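Local coordinates for deoxy-D-mannose-octulosonate 8-phosphate phosphatase (Haemophilus influenzae Rd, PDB 1K1E), which catalyses the hydrolysis of 3-deoxy-D-manno-octulosonate 8-phosphate to 3-deoxy-D-manno-octulosonate and inorganic phosphate, using a magnesium ion, at the interface of chains A and B. Numbering follows the deposited sequence. Chains: chain A/B, deoxy-D-mannose-octulosonate 8-phosphate phosphatase.

The interface of chains A and B. Residues chain A 82-83, 85, 112-113; chain B 168, 171-172, 175.
Helix 168-172 of chain B and the 3-10 turn 175-177 that follows it pack against chain A at two places, the start of helix 112-117 and the loop leading into helix 84-95. Both chains are copies of one haloacid dehalogenase-family phosphatase, a homotetramer, and this apolar patch, with no nitrogen or oxygen within bonding reach across it, brings the C-terminal segment of one subunit against its neighbour. A:Pro113 suits the first turn of its helix, where a backbone nitrogen has no carbonyl of an earlier turn to donate to and the missing hydrogen costs nothing; it presents the CG corner of its compact ring to B:Leu172. That CG meets the leucine methyl CD2 tightly at 3.4 Å, and the two side chains run past each other in opposite directions. With CG anti to its own carbonyl carbon (chi1 -52°), B:Leu172 carries its branched tip to that ring. One turn earlier, the small methyl of B:Ala168 lets the two helix starts approach, its CB 3.6 Å from A:Pro113 N. The alanine CA lies 3.7 Å from A:Leu112 CB. At the other end of the patch, chi1 of 75° in B:Val175 puts CG1 between the backbone nitrogen and carbonyl carbon, and CG2 anti to the nitrogen. CG2 lies 3.5 Å from the carbonyl O of A:Leu82 and 3.7 Å from the same residue's CB, a short beta-branched side chain fitting against the loop backbone. Two glutamates flank the apolar contact, A:Glu83 beside B:Val175 and A:Glu85 beside B:Leu172.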
ATOM      1  N   LEU A  82       9.461  13.068  22.145  1.00 27.09           N
ATOM      2  CA  LEU A  82       8.048  12.699  22.196  1.00 31.46           C
ATOM      3  C   LEU A  82       7.151  13.790  22.720  1.00 29.55           C
ATOM      4  O   LEU A  82       5.927  13.724  22.579  1.00 35.73           O
ATOM      5  CB  LEU A  82       7.852  11.425  23.025  1.00 31.47           C
ATOM      6  CG  LEU A  82       7.984  10.137  22.213  1.00 27.24           C
ATOM      7  CD1 LEU A  82       7.684   8.900  23.079  1.00 32.68           C
ATOM      8  CD2 LEU A  82       6.987  10.213  21.059  1.00 34.14           C
ATOM      9  N   GLU A  83       7.753  14.806  23.300  1.00 24.25           N
ATOM     10  CA  GLU A  83       6.997  15.921  23.855  1.00 32.64           C
ATOM     11  C   GLU A  83       7.109  17.028  22.833  1.00 29.31           C
ATOM     12  O   GLU A  83       8.035  17.868  22.858  1.00 27.74           O
ATOM     13  CB  GLU A  83       7.590  16.328  25.198  1.00 33.08           C
ATOM     14  CG  GLU A  83       6.855  17.441  25.870  1.00 39.48           C
ATOM     15  CD  GLU A  83       7.246  18.802  25.339  1.00 39.09           C
ATOM     16  OE1 GLU A  83       8.431  19.167  25.501  1.00 39.83           O
ATOM     17  OE2 GLU A  83       6.372  19.509  24.763  1.00 39.95           O
ATOM     18  N   GLU A  85       5.138  19.817  22.150  1.00 15.71           N
ATOM     19  CA  GLU A  85       4.876  21.238  22.328  1.00 15.51           C
ATOM     20  C   GLU A  85       6.153  22.085  22.511  1.00 19.88           C
ATOM     21  O   GLU A  85       6.246  23.167  21.965  1.00 24.96           O
ATOM     22  CB  GLU A  85       3.970  21.489  23.538  1.00 20.46           C
ATOM     23  CG  GLU A  85       3.755  23.005  23.775  1.00 30.52           C
ATOM     24  CD  GLU A  85       3.065  23.294  25.114  1.00 38.86           C
ATOM     25  OE1 GLU A  85       2.324  22.394  25.583  1.00 32.60           O
ATOM     26  OE2 GLU A  85       3.253  24.406  25.679  1.00 37.47           O
ATOM     27  N   LEU A 112      -1.490  16.652  19.394  1.00 10.78           N
ATOM     28  CA  LEU A 112      -2.425  17.597  19.980  1.00 14.02           C
ATOM     29  C   LEU A 112      -1.705  18.832  20.617  1.00 15.24           C
ATOM     30  O   LEU A 112      -2.157  19.969  20.418  1.00 17.28           O
ATOM     31  CB  LEU A 112      -3.319  16.869  21.004  1.00 13.99           C
ATOM     32  CG  LEU A 112      -4.314  15.937  20.270  1.00 12.23           C
ATOM     33  CD1 LEU A 112      -5.131  15.157  21.356  1.00 17.35           C
ATOM     34  CD2 LEU A 112      -5.263  16.727  19.397  1.00 14.35           C
ATOM     35  N   PRO A 113      -0.616  18.627  21.381  1.00 13.90           N
ATOM     36  CA  PRO A 113       0.052  19.796  21.975  1.00 19.57           C
ATOM     37  C   PRO A 113       0.731  20.635  20.875  1.00 17.61           C
ATOM     38  O   PRO A 113       0.881  21.845  21.031  1.00 17.56           O
ATOM     39  CB  PRO A 113       1.092  19.187  22.932  1.00 20.84           C
ATOM     40  CG  PRO A 113       0.567  17.793  23.206  1.00 24.56           C
ATOM     41  CD  PRO A 113      -0.023  17.368  21.853  1.00 18.44           C
TER
ATOM     42  N   ALA B 168      -4.758  17.244  24.599  1.00 31.18           N
ATOM     43  CA  ALA B 168      -3.287  17.396  24.639  1.00 30.90           C
ATOM     44  C   ALA B 168      -2.671  17.130  26.036  1.00 27.42           C
ATOM     45  O   ALA B 168      -1.589  16.532  26.154  1.00 35.05           O
ATOM     46  CB  ALA B 168      -2.865  18.824  24.144  1.00 28.62           C
ATOM     47  N   PHE B 171      -2.533  13.473  27.245  1.00 30.88           N
ATOM     48  CA  PHE B 171      -1.451  12.850  26.543  1.00 32.22           C
ATOM     49  C   PHE B 171      -0.104  13.109  27.230  1.00 33.47           C
ATOM     50  O   PHE B 171       0.582  12.144  27.638  1.00 37.70           O
ATOM     51  CB  PHE B 171      -1.376  13.279  25.049  1.00 20.89           C
ATOM     52  CG  PHE B 171      -0.289  12.546  24.313  1.00 32.00           C
ATOM     53  CD1 PHE B 171      -0.470  11.237  23.944  1.00 20.99           C
ATOM     54  CD2 PHE B 171       0.976  13.108  24.147  1.00 26.57           C
ATOM     55  CE1 PHE B 171       0.570  10.492  23.437  1.00 27.20           C
ATOM     56  CE2 PHE B 171       2.024  12.375  23.635  1.00 29.02           C
ATOM     57  CZ  PHE B 171       1.825  11.052  23.278  1.00 25.86           C
ATOM     58  N   LEU B 172       0.308  14.382  27.338  1.00 34.57           N
ATOM     59  CA  LEU B 172       1.606  14.686  27.950  1.00 31.06           C
ATOM     60  C   LEU B 172       1.831  13.931  29.281  1.00 33.32           C
ATOM     61  O   LEU B 172       2.968  13.551  29.547  1.00 37.56           O
ATOM     62  CB  LEU B 172       1.784  16.220  28.105  1.00 32.43           C
ATOM     63  CG  LEU B 172       1.537  16.993  26.793  1.00 32.29           C
ATOM     64  CD1 LEU B 172       1.687  18.497  27.062  1.00 27.29           C
ATOM     65  CD2 LEU B 172       2.490  16.495  25.659  1.00 32.37           C
ATOM     66  N   VAL B 175       2.997  10.395  28.155  1.00 35.29           N
ATOM     67  CA  VAL B 175       4.084  10.463  27.166  1.00 33.74           C
ATOM     68  C   VAL B 175       5.372   9.697  27.520  1.00 34.00           C
ATOM     69  O   VAL B 175       6.033   9.132  26.623  1.00 32.93           O
ATOM     70  CB  VAL B 175       4.472  11.933  26.866  1.00 33.90           C
ATOM     71  CG1 VAL B 175       5.284  12.537  28.022  1.00 34.11           C
ATOM     72  CG2 VAL B 175       5.219  12.001  25.563  1.00 31.85           C
TER